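Local coordinates for Pbp related beta-lactamase (Pyrococcus abyssi, PDB 2QMI) that acts as a self-compartmentalizing archaeal peptidase of the penicillin-binding protein and serine beta-lactamase family, working as an octamer, at the interface of chains A and B and the interface of chains A and C. Residues are numbered along the deposited sequence; one frame, centred on the assembly and turned at random. Chains: chain A/B/C, Pbp related beta-lactamase.

Contact 1: the interface of chains A and B. Residues chain A 120, 124, 130, 132-134, 138, 229-230; chain B 14, 19-20, 38-40, 43, 48.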
ATOM      1  N   PHE A 120     -26.819 -17.805  -9.365  1.00 18.10           N
ATOM      2  CA  PHE A 120     -26.302 -19.164  -9.263  1.00 18.18           C
ATOM      3  C   PHE A 120     -24.903 -19.295  -9.855  1.00 19.39           C
ATOM      4  O   PHE A 120     -23.957 -19.661  -9.161  1.00 19.48           O
ATOM      5  CB  PHE A 120     -27.232 -20.155  -9.977  1.00 17.41           C
ATOM      6  CG  PHE A 120     -26.668 -21.556 -10.075  1.00 18.17           C
ATOM      7  CD1 PHE A 120     -26.416 -22.305  -8.930  1.00 18.67           C
ATOM      8  CD2 PHE A 120     -26.382 -22.121 -11.312  1.00 17.89           C
ATOM      9  CE1 PHE A 120     -25.890 -23.596  -9.020  1.00 18.15           C
ATOM     10  CE2 PHE A 120     -25.857 -23.411 -11.410  1.00 18.78           C
ATOM     11  CZ  PHE A 120     -25.611 -24.147 -10.263  1.00 17.88           C
ATOM     12  N   MET A 124     -20.977 -19.790  -8.157  1.00 22.62           N
ATOM     13  CA  MET A 124     -20.289 -21.023  -8.497  1.00 23.35           C
ATOM     14  C   MET A 124     -18.900 -20.789  -9.089  1.00 23.67           C
ATOM     15  O   MET A 124     -18.127 -21.732  -9.228  1.00 23.59           O
ATOM     16  CB  MET A 124     -21.144 -21.835  -9.471  1.00 24.90           C
ATOM     17  CG  MET A 124     -21.280 -23.312  -9.121  1.00 28.46           C
ATOM     18  SD  MET A 124     -21.870 -23.648  -7.427  1.00 26.93           S
ATOM     19  CE  MET A 124     -23.355 -22.704  -7.407  1.00 29.92           C
ATOM     20  N   TRP A 130     -24.826 -15.565  -4.139  1.00 24.60           N
ATOM     21  CA  TRP A 130     -24.980 -17.000  -3.933  1.00 21.89           C
ATOM     22  C   TRP A 130     -26.440 -17.457  -3.998  1.00 19.84           C
ATOM     23  O   TRP A 130     -27.330 -16.787  -3.486  1.00 20.25           O
ATOM     24  CB  TRP A 130     -24.371 -17.345  -2.565  1.00 20.96           C
ATOM     25  CG  TRP A 130     -24.190 -18.809  -2.275  1.00 23.54           C
ATOM     26  CD1 TRP A 130     -24.909 -19.566  -1.395  1.00 22.68           C
ATOM     27  CD2 TRP A 130     -23.207 -19.686  -2.848  1.00 23.47           C
ATOM     28  NE1 TRP A 130     -24.436 -20.855  -1.381  1.00 21.75           N
ATOM     29  CE2 TRP A 130     -23.393 -20.959  -2.262  1.00 22.81           C
ATOM     30  CE3 TRP A 130     -22.189 -19.520  -3.797  1.00 22.79           C
ATOM     31  CZ2 TRP A 130     -22.595 -22.064  -2.594  1.00 23.54           C
ATOM     32  CZ3 TRP A 130     -21.396 -20.620  -4.128  1.00 23.29           C
ATOM     33  CH2 TRP A 130     -21.606 -21.876  -3.523  1.00 23.18           C
ATOM     34  N   PRO A 132     -27.428 -21.475  -4.067  1.00 19.93           N
ATOM     35  CA  PRO A 132     -27.153 -22.909  -4.182  1.00 20.88           C
ATOM     36  C   PRO A 132     -28.331 -23.796  -4.557  1.00 21.37           C
ATOM     37  O   PRO A 132     -28.750 -24.634  -3.766  1.00 21.34           O
ATOM     38  CB  PRO A 132     -26.589 -23.253  -2.808  1.00 19.78           C
ATOM     39  CG  PRO A 132     -27.407 -22.383  -1.916  1.00 19.63           C
ATOM     40  CD  PRO A 132     -27.387 -21.058  -2.652  1.00 19.66           C
ATOM     41  N   VAL A 133     -28.864 -23.606  -5.759  1.00 22.97           N
ATOM     42  CA  VAL A 133     -29.987 -24.414  -6.228  1.00 22.38           C
ATOM     43  C   VAL A 133     -29.445 -25.547  -7.089  1.00 22.67           C
ATOM     44  O   VAL A 133     -29.438 -25.465  -8.317  1.00 23.47           O
ATOM     45  CB  VAL A 133     -30.997 -23.578  -7.051  1.00 21.80           C
ATOM     46  CG1 VAL A 133     -31.792 -22.678  -6.131  1.00 19.66           C
ATOM     47  CG2 VAL A 133     -30.264 -22.756  -8.113  1.00 20.73           C
ATOM     48  N   SER A 134     -28.991 -26.604  -6.421  1.00 21.38           N
ATOM     49  CA  SER A 134     -28.410 -27.770  -7.078  1.00 22.11           C
ATOM     50  C   SER A 134     -29.401 -28.620  -7.862  1.00 21.57           C
ATOM     51  O   SER A 134     -29.008 -29.573  -8.538  1.00 21.92           O
ATOM     52  CB  SER A 134     -27.717 -28.644  -6.037  1.00 21.49           C
ATOM     53  OG  SER A 134     -28.635 -29.021  -5.022  1.00 23.95           O
ATOM     54  N   GLU A 138     -35.356 -27.200  -6.232  1.00 19.97           N
ATOM     55  CA  GLU A 138     -34.968 -26.122  -5.328  1.00 20.74           C
ATOM     56  C   GLU A 138     -35.230 -24.766  -5.979  1.00 20.31           C
ATOM     57  O   GLU A 138     -35.552 -23.799  -5.283  1.00 20.07           O
ATOM     58  CB  GLU A 138     -33.489 -26.243  -4.947  1.00 21.21           C
ATOM     59  CG  GLU A 138     -33.176 -27.514  -4.174  1.00 26.54           C
ATOM     60  CD  GLU A 138     -31.696 -27.859  -4.169  1.00 27.47           C
ATOM     61  OE1 GLU A 138     -31.371 -29.069  -4.121  1.00 30.06           O
ATOM     62  OE2 GLU A 138     -30.861 -26.934  -4.208  1.00 27.92           O
ATOM     63  N   TYR A 229     -22.755 -27.841 -12.859  1.00 21.58           N
ATOM     64  CA  TYR A 229     -23.764 -28.895 -12.796  1.00 22.38           C
ATOM     65  C   TYR A 229     -24.891 -28.577 -11.828  1.00 23.04           C
ATOM     66  O   TYR A 229     -24.648 -28.267 -10.656  1.00 23.35           O
ATOM     67  CB  TYR A 229     -23.111 -30.221 -12.409  1.00 20.91           C
ATOM     68  CG  TYR A 229     -22.209 -30.764 -13.489  1.00 20.22           C
ATOM     69  CD1 TYR A 229     -22.740 -31.280 -14.676  1.00 19.59           C
ATOM     70  CD2 TYR A 229     -20.822 -30.741 -13.339  1.00 20.11           C
ATOM     71  CE1 TYR A 229     -21.906 -31.758 -15.689  1.00 19.61           C
ATOM     72  CE2 TYR A 229     -19.984 -31.216 -14.337  1.00 19.61           C
ATOM     73  CZ  TYR A 229     -20.528 -31.722 -15.507  1.00 20.46           C
ATOM     74  OH  TYR A 229     -19.687 -32.192 -16.480  1.00 21.28           O
ATOM     75  N   GLY A 230     -26.119 -28.649 -12.340  1.00 22.23           N
ATOM     76  CA  GLY A 230     -27.297 -28.383 -11.540  1.00 22.54           C
ATOM     77  C   GLY A 230     -28.453 -27.870 -12.378  1.00 21.53           C
ATOM     78  O   GLY A 230     -29.607 -28.199 -12.131  1.00 22.59           O
TER
ATOM     79  N   MET B  14     -29.895 -20.125   2.964  1.00 23.14           N
ATOM     80  CA  MET B  14     -28.648 -20.627   2.387  1.00 22.20           C
ATOM     81  C   MET B  14     -28.053 -19.571   1.457  1.00 23.34           C
ATOM     82  O   MET B  14     -26.833 -19.430   1.362  1.00 22.24           O
ATOM     83  CB  MET B  14     -28.889 -21.918   1.601  1.00 21.17           C
ATOM     84  CG  MET B  14     -29.312 -23.109   2.451  1.00 19.39           C
ATOM     85  SD  MET B  14     -29.381 -24.654   1.506  1.00 18.94           S
ATOM     86  CE  MET B  14     -27.622 -25.086   1.446  1.00 17.07           C
ATOM     87  N   VAL B  19     -24.442 -20.483   2.522  1.00 21.22           N
ATOM     88  CA  VAL B  19     -24.287 -21.844   3.014  1.00 19.92           C
ATOM     89  C   VAL B  19     -24.242 -22.722   1.763  1.00 20.31           C
ATOM     90  O   VAL B  19     -25.114 -22.621   0.900  1.00 20.88           O
ATOM     91  CB  VAL B  19     -25.492 -22.280   3.890  1.00 19.20           C
ATOM     92  CG1 VAL B  19     -25.258 -23.671   4.433  1.00 18.29           C
ATOM     93  CG2 VAL B  19     -25.706 -21.296   5.028  1.00 18.61           C
ATOM     94  N   PRO B  20     -23.211 -23.577   1.636  1.00 20.15           N
ATOM     95  CA  PRO B  20     -23.087 -24.455   0.468  1.00 20.28           C
ATOM     96  C   PRO B  20     -24.058 -25.641   0.397  1.00 20.67           C
ATOM     97  O   PRO B  20     -24.564 -25.966  -0.674  1.00 19.44           O
ATOM     98  CB  PRO B  20     -21.627 -24.901   0.525  1.00 19.97           C
ATOM     99  CG  PRO B  20     -21.333 -24.894   1.972  1.00 22.18           C
ATOM    100  CD  PRO B  20     -21.994 -23.630   2.462  1.00 20.58           C
ATOM    101  N   PHE B  38     -30.239 -30.090   0.070  1.00 24.40           N
ATOM    102  CA  PHE B  38     -30.254 -28.781  -0.594  1.00 23.29           C
ATOM    103  C   PHE B  38     -28.840 -28.288  -0.884  1.00 23.84           C
ATOM    104  O   PHE B  38     -27.926 -28.473  -0.078  1.00 25.21           O
ATOM    105  CB  PHE B  38     -30.927 -27.728   0.289  1.00 22.41           C
ATOM    106  CG  PHE B  38     -32.332 -28.062   0.687  1.00 22.47           C
ATOM    107  CD1 PHE B  38     -33.409 -27.436   0.065  1.00 23.13           C
ATOM    108  CD2 PHE B  38     -32.580 -28.982   1.699  1.00 21.82           C
ATOM    109  CE1 PHE B  38     -34.720 -27.721   0.450  1.00 23.51           C
ATOM    110  CE2 PHE B  38     -33.874 -29.274   2.091  1.00 21.18           C
ATOM    111  CZ  PHE B  38     -34.950 -28.643   1.466  1.00 22.88           C
ATOM    112  N   GLY B  39     -28.660 -27.641  -2.028  1.00 23.15           N
ATOM    113  CA  GLY B  39     -27.348 -27.118  -2.349  1.00 20.50           C
ATOM    114  C   GLY B  39     -26.294 -28.152  -2.679  1.00 19.82           C
ATOM    115  O   GLY B  39     -26.603 -29.243  -3.161  1.00 20.18           O
ATOM    116  N   TYR B  40     -25.045 -27.809  -2.381  1.00 19.07           N
ATOM    117  CA  TYR B  40     -23.899 -28.649  -2.691  1.00 19.56           C
ATOM    118  C   TYR B  40     -23.101 -29.207  -1.518  1.00 21.10           C
ATOM    119  O   TYR B  40     -22.785 -28.492  -0.565  1.00 20.39           O
ATOM    120  CB  TYR B  40     -22.955 -27.861  -3.602  1.00 20.15           C
ATOM    121  CG  TYR B  40     -23.553 -27.525  -4.945  1.00 19.66           C
ATOM    122  CD1 TYR B  40     -23.481 -28.429  -5.998  1.00 19.38           C
ATOM    123  CD2 TYR B  40     -24.249 -26.332  -5.144  1.00 20.17           C
ATOM    124  CE1 TYR B  40     -24.083 -28.168  -7.210  1.00 19.47           C
ATOM    125  CE2 TYR B  40     -24.862 -26.059  -6.359  1.00 20.00           C
ATOM    126  CZ  TYR B  40     -24.776 -26.988  -7.387  1.00 20.87           C
ATOM    127  OH  TYR B  40     -25.408 -26.759  -8.586  1.00 21.34           O
ATOM    128  N   VAL B  43     -18.711 -28.044  -3.542  1.00 21.95           N
ATOM    129  CA  VAL B  43     -18.827 -26.995  -4.552  1.00 21.10           C
ATOM    130  C   VAL B  43     -17.856 -27.119  -5.727  1.00 20.97           C
ATOM    131  O   VAL B  43     -18.261 -26.947  -6.869  1.00 21.98           O
ATOM    132  CB  VAL B  43     -18.677 -25.589  -3.914  1.00 20.14           C
ATOM    133  CG1 VAL B  43     -18.816 -24.497  -4.984  1.00 19.79           C
ATOM    134  CG2 VAL B  43     -19.725 -25.399  -2.834  1.00 19.29           C
ATOM    135  N   PRO B  48     -24.080 -32.455  -5.363  1.00 23.33           N
ATOM    136  CA  PRO B  48     -25.234 -32.026  -4.569  1.00 23.05           C
ATOM    137  C   PRO B  48     -25.357 -32.715  -3.213  1.00 22.99           C
ATOM    138  O   PRO B  48     -24.876 -33.837  -3.026  1.00 22.74           O
ATOM    139  CB  PRO B  48     -26.405 -32.365  -5.480  1.00 23.51           C
ATOM    140  CG  PRO B  48     -25.965 -33.681  -6.050  1.00 24.63           C
ATOM    141  CD  PRO B  48     -24.495 -33.422  -6.399  1.00 24.03           C
TER

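Contact 2: the interface of chains A and C. Residues chain A 387, 402, 404, 416-418; chain C 387, 389, 402, 404, 416-418.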
ATOM      1  N   VAL A 387     -19.903   2.110 -26.489  1.00 28.70           N
ATOM      2  CA  VAL A 387     -19.739   3.493 -26.057  1.00 27.78           C
ATOM      3  C   VAL A 387     -18.315   4.007 -26.136  1.00 26.70           C
ATOM      4  O   VAL A 387     -17.352   3.262 -25.941  1.00 26.84           O
ATOM      5  CB  VAL A 387     -20.278   3.679 -24.610  1.00 27.56           C
ATOM      6  CG1 VAL A 387     -19.926   5.055 -24.076  1.00 27.22           C
ATOM      7  CG2 VAL A 387     -21.797   3.489 -24.607  1.00 27.64           C
ATOM      8  N   PRO A 402     -19.486  10.341 -21.560  1.00 29.43           N
ATOM      9  CA  PRO A 402     -19.994   9.190 -22.315  1.00 27.92           C
ATOM     10  C   PRO A 402     -20.476   9.647 -23.689  1.00 26.67           C
ATOM     11  O   PRO A 402     -21.324  10.533 -23.781  1.00 27.59           O
ATOM     12  CB  PRO A 402     -21.143   8.693 -21.447  1.00 28.59           C
ATOM     13  CG  PRO A 402     -21.723   9.982 -20.942  1.00 29.74           C
ATOM     14  CD  PRO A 402     -20.483  10.791 -20.564  1.00 28.84           C
ATOM     15  N   PHE A 404     -22.181   8.625 -27.467  1.00 24.42           N
ATOM     16  CA  PHE A 404     -22.971   7.658 -28.220  1.00 24.55           C
ATOM     17  C   PHE A 404     -22.837   7.884 -29.720  1.00 24.64           C
ATOM     18  O   PHE A 404     -23.221   8.935 -30.226  1.00 25.64           O
ATOM     19  CB  PHE A 404     -24.450   7.781 -27.839  1.00 25.59           C
ATOM     20  CG  PHE A 404     -24.792   7.203 -26.493  1.00 26.04           C
ATOM     21  CD1 PHE A 404     -23.831   7.100 -25.492  1.00 26.79           C
ATOM     22  CD2 PHE A 404     -26.092   6.796 -26.219  1.00 26.29           C
ATOM     23  CE1 PHE A 404     -24.162   6.602 -24.234  1.00 27.13           C
ATOM     24  CE2 PHE A 404     -26.437   6.298 -24.967  1.00 26.90           C
ATOM     25  CZ  PHE A 404     -25.470   6.200 -23.971  1.00 27.38           C
ATOM     26  N   TYR A 416     -22.482  11.878 -29.677  1.00 29.14           N
ATOM     27  CA  TYR A 416     -23.183  12.896 -28.911  1.00 29.32           C
ATOM     28  C   TYR A 416     -23.276  12.432 -27.477  1.00 29.51           C
ATOM     29  O   TYR A 416     -23.255  11.230 -27.196  1.00 29.42           O
ATOM     30  CB  TYR A 416     -24.590  13.123 -29.472  1.00 30.16           C
ATOM     31  CG  TYR A 416     -25.554  11.983 -29.224  1.00 31.11           C
ATOM     32  CD1 TYR A 416     -26.246  11.879 -28.016  1.00 31.25           C
ATOM     33  CD2 TYR A 416     -25.773  11.005 -30.196  1.00 32.47           C
ATOM     34  CE1 TYR A 416     -27.138  10.834 -27.780  1.00 32.16           C
ATOM     35  CE2 TYR A 416     -26.667   9.947 -29.970  1.00 33.36           C
ATOM     36  CZ  TYR A 416     -27.344   9.873 -28.757  1.00 33.27           C
ATOM     37  OH  TYR A 416     -28.232   8.842 -28.522  1.00 33.93           O
ATOM     38  N   THR A 417     -23.367  13.393 -26.569  1.00 29.73           N
ATOM     39  CA  THR A 417     -23.484  13.089 -25.160  1.00 29.72           C
ATOM     40  C   THR A 417     -24.620  13.937 -24.622  1.00 31.62           C
ATOM     41  O   THR A 417     -25.399  14.491 -25.400  1.00 31.50           O
ATOM     42  CB  THR A 417     -22.206  13.427 -24.412  1.00 29.63           C
ATOM     43  OG1 THR A 417     -22.329  12.989 -23.052  1.00 28.66           O
ATOM     44  CG2 THR A 417     -21.946  14.930 -24.457  1.00 28.52           C
ATOM     45  N   LEU A 418     -24.714  14.050 -23.300  1.00 33.45           N
ATOM     46  CA  LEU A 418     -25.783  14.835 -22.695  1.00 34.75           C
ATOM     47  C   LEU A 418     -25.287  16.177 -22.173  1.00 36.22           C
ATOM     48  O   LEU A 418     -24.286  16.249 -21.453  1.00 36.30           O
ATOM     49  CB  LEU A 418     -26.442  14.043 -21.565  1.00 34.22           C
ATOM     50  CG  LEU A 418     -27.973  14.155 -21.530  1.00 34.01           C
ATOM     51  CD1 LEU A 418     -28.372  15.603 -21.250  1.00 34.40           C
ATOM     52  CD2 LEU A 418     -28.571  13.672 -22.859  1.00 32.68           C
TER
ATOM     53  N   VAL C 387     -26.053  12.335 -16.948  1.00 29.35           N
ATOM     54  CA  VAL C 387     -26.024  10.895 -17.170  1.00 28.80           C
ATOM     55  C   VAL C 387     -26.189  10.020 -15.930  1.00 29.03           C
ATOM     56  O   VAL C 387     -25.519  10.219 -14.910  1.00 28.85           O
ATOM     57  CB  VAL C 387     -24.712  10.487 -17.880  1.00 28.60           C
ATOM     58  CG1 VAL C 387     -24.677   8.974 -18.087  1.00 28.19           C
ATOM     59  CG2 VAL C 387     -24.596  11.221 -19.205  1.00 28.41           C
ATOM     60  N   TYR C 389     -25.713   6.447 -14.290  1.00 28.41           N
ATOM     61  CA  TYR C 389     -24.928   5.225 -14.457  1.00 28.84           C
ATOM     62  C   TYR C 389     -25.506   4.060 -13.647  1.00 28.28           C
ATOM     63  O   TYR C 389     -25.849   4.224 -12.472  1.00 27.20           O
ATOM     64  CB  TYR C 389     -23.465   5.456 -14.052  1.00 27.18           C
ATOM     65  CG  TYR C 389     -22.738   6.476 -14.908  1.00 27.71           C
ATOM     66  CD1 TYR C 389     -22.878   7.840 -14.660  1.00 27.18           C
ATOM     67  CD2 TYR C 389     -21.923   6.077 -15.974  1.00 27.71           C
ATOM     68  CE1 TYR C 389     -22.226   8.789 -15.445  1.00 28.73           C
ATOM     69  CE2 TYR C 389     -21.267   7.021 -16.773  1.00 28.48           C
ATOM     70  CZ  TYR C 389     -21.425   8.379 -16.499  1.00 28.47           C
ATOM     71  OH  TYR C 389     -20.797   9.338 -17.275  1.00 29.95           O
ATOM     72  N   PRO C 402     -24.126   3.505 -19.179  1.00 28.81           N
ATOM     73  CA  PRO C 402     -24.490   4.927 -19.165  1.00 27.76           C
ATOM     74  C   PRO C 402     -25.941   5.029 -19.627  1.00 26.03           C
ATOM     75  O   PRO C 402     -26.341   4.369 -20.585  1.00 26.24           O
ATOM     76  CB  PRO C 402     -23.505   5.538 -20.163  1.00 26.55           C
ATOM     77  CG  PRO C 402     -23.393   4.457 -21.196  1.00 27.42           C
ATOM     78  CD  PRO C 402     -23.287   3.189 -20.352  1.00 26.79           C
ATOM     79  N   PHE C 404     -28.931   7.752 -20.744  1.00 26.13           N
ATOM     80  CA  PHE C 404     -29.312   9.096 -21.140  1.00 25.94           C
ATOM     81  C   PHE C 404     -30.815   9.259 -21.008  1.00 25.21           C
ATOM     82  O   PHE C 404     -31.568   8.658 -21.761  1.00 25.92           O
ATOM     83  CB  PHE C 404     -28.929   9.346 -22.603  1.00 26.86           C
ATOM     84  CG  PHE C 404     -27.450   9.502 -22.844  1.00 26.37           C
ATOM     85  CD1 PHE C 404     -26.527   9.298 -21.823  1.00 26.30           C
ATOM     86  CD2 PHE C 404     -26.984   9.859 -24.106  1.00 26.18           C
ATOM     87  CE1 PHE C 404     -25.166   9.449 -22.059  1.00 26.94           C
ATOM     88  CE2 PHE C 404     -25.625  10.011 -24.351  1.00 25.66           C
ATOM     89  CZ  PHE C 404     -24.716   9.807 -23.330  1.00 26.56           C
ATOM     90  N   TYR C 416     -32.062   5.483 -21.998  1.00 29.77           N
ATOM     91  CA  TYR C 416     -31.620   4.549 -23.019  1.00 29.75           C
ATOM     92  C   TYR C 416     -30.096   4.512 -23.098  1.00 29.63           C
ATOM     93  O   TYR C 416     -29.437   5.547 -23.058  1.00 29.90           O
ATOM     94  CB  TYR C 416     -32.216   4.935 -24.378  1.00 29.46           C
ATOM     95  CG  TYR C 416     -31.733   6.263 -24.928  1.00 30.22           C
ATOM     96  CD1 TYR C 416     -30.641   6.322 -25.788  1.00 30.13           C
ATOM     97  CD2 TYR C 416     -32.367   7.463 -24.579  1.00 30.62           C
ATOM     98  CE1 TYR C 416     -30.184   7.536 -26.295  1.00 31.03           C
ATOM     99  CE2 TYR C 416     -31.918   8.691 -25.082  1.00 31.03           C
ATOM    100  CZ  TYR C 416     -30.824   8.716 -25.940  1.00 31.53           C
ATOM    101  OH  TYR C 416     -30.362   9.912 -26.444  1.00 33.12           O
ATOM    102  N   THR C 417     -29.537   3.309 -23.150  1.00 29.65           N
ATOM    103  CA  THR C 417     -28.101   3.176 -23.282  1.00 30.70           C
ATOM    104  C   THR C 417     -27.950   2.744 -24.725  1.00 32.45           C
ATOM    105  O   THR C 417     -28.926   2.781 -25.484  1.00 33.54           O
ATOM    106  CB  THR C 417     -27.500   2.109 -22.335  1.00 30.13           C
ATOM    107  OG1 THR C 417     -26.071   2.113 -22.479  1.00 29.41           O
ATOM    108  CG2 THR C 417     -28.035   0.716 -22.658  1.00 27.24           C
ATOM    109  N   LEU C 418     -26.754   2.340 -25.124  1.00 33.55           N
ATOM    110  CA  LEU C 418     -26.574   1.928 -26.508  1.00 34.68           C
ATOM    111  C   LEU C 418     -26.187   0.459 -26.538  1.00 36.48           C
ATOM    112  O   LEU C 418     -25.240   0.037 -25.868  1.00 36.89           O
ATOM    113  CB  LEU C 418     -25.514   2.802 -27.176  1.00 32.92           C
ATOM    114  CG  LEU C 418     -25.761   3.204 -28.631  1.00 31.46           C
ATOM    115  CD1 LEU C 418     -27.149   3.830 -28.818  1.00 29.23           C
ATOM    116  CD2 LEU C 418     -24.676   4.186 -29.025  1.00 30.93           C
TER

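Contact 1: the interface of chains A and B
B:Tyr40 is the key that chain B inserts into chain A at this junction between two peptidase subunits of the octamer. Its CG lies anti to the carbonyl carbon and beside the backbone N (chi1 -64°), and the phenol is sandwiched between A:Ser134 and A:Met124. One face of the ring receives the methylene of A:Ser134, whose CB sits 3.8 Å from the ring centroid, displaced toward the rim, as a CH-pi contact. The flexible thioether of A:Met124, bent at chi2 and chi3, lies obliquely over the other face, SD offset from the ring centre and CE out beyond the CE2 rim. A:Phe120 crosses the tyrosine at about a right angle and presents its ring edge, CE1 lying 3.8 Å from B:Tyr40 CE2. A tyrosine suits this place because its flat body packs against carbon while its tip still satisfies a polar group: OH donates to the backbone oxygen O of A:Tyr229 at 2.7 Å, in the carbonyl plane.

Beside this, B:Gly39 packs its CA against A:Pro132 CB, its positive phi (70°) being readily reached by a residue without a side chain. A:Ser134 holds OG in the crowded position between its backbone N and carbonyl carbon (chi1 57°), and from there donates to B:Gly39 O at 2.8 Å. A:Glu138 stretches out beyond CG so that its carboxylate OE2 accepts the amide N of B:Gly39 at 3.2 Å, met from above the carboxylate plane; its negative charge, if present, would strengthen that bond. Weak hydrogen bonds from A:Ser134 N and OG to this carboxylate help hold both residues against the glycine.

At the far end A:Trp130 reaches tip to tip toward B:Val43, whose branched methyls meet the six-membered ring at CH2. The indole also spends its N-H on chain B: A:Trp130 NE1 donates to B:Val19 O at 3.0 Å, the oxygen lying near the ring plane but the donor well above the carbonyl plane.

Contact 2: the interface of chains A and C
Two copies of one phenylalanine stack face to face at the centre of this two-fold symmetric interface, formed by strands that lie within the octamerisation region. A:Phe404 and C:Phe404 reach toward each other tip to tip and overlap with their planes only 10° apart and centroids 3.8 Å apart. C:Phe404 CE2 lies over the centre of the A:Phe404 ring, and A:Phe404 CZ over the centre of its partner's. Phenylalanine suits the axis: it is flat, apolar and can meet its own copy without leaving a polar atom to satisfy.

Around the stack, prolines close in from both chains. A:Pro402 crosses C:Phe404 obliquely, its CG 3.7 Å from C:Phe404 CE1, and C:Pro402 makes the twin contact. The same A:Pro402 CG meets the CG2 methyl of C:Val387 tip to tip at 3.6 Å; rigid ring and branched side chain offer compact hydrocarbon with little conformational freedom to lose. C:Leu418 slides past A:Phe404 in the reverse direction, its CB over the opposite ring face toward the rim and its CD2 3.8 Å from A:Phe404 CB.

The tyrosines form the polar rim. A:Tyr416 and C:Tyr416 also meet tip to tip, their OH groups 3.2 Å apart in a hydrogen bond of undecided direction, since either phenol can give or accept; A:Tyr416 OH comes in at the edge of the C:Tyr416 ring, in its plane. Both hold CG in the crowded position between backbone N and carbonyl carbon (chi1 71° in chain A), which folds each ring over CB of its own Phe404. A:Tyr416 thus lies alongside the stack, its CE1 reaching C:Phe404 CD2.

Further out, A:Thr417 turns OG1 anti to its backbone N; its counterpart bond in chain C is weak. A:Pro402 O meets the edge of C:Phe404 in the ring plane, and A:Thr417 OG1 steadies that carbonyl, donating to A:Pro402 O at 2.8 Å, in the carbonyl plane and with an angle of 151° at the oxygen.

About 38 Å separates the centres of contact 1 and contact 2, and they share no residue. Chain A takes part in both, through different regions: contact 1 uses parts of the beta-lactamase-like region in both chains, whereas contact 2 pairs strands 387-392, 400-405 and 412-419 of the octamerisation region with their counterparts. The symmetries differ too. Contact 2 belongs to a two-fold interface, in which like meets like, while contact 1 joins unlike surfaces of the same protein. Having both on one subunit lets chain A bridge two neighbours, consistent with these interfaces together building the closed octamer of a self-compartmentalizing protease.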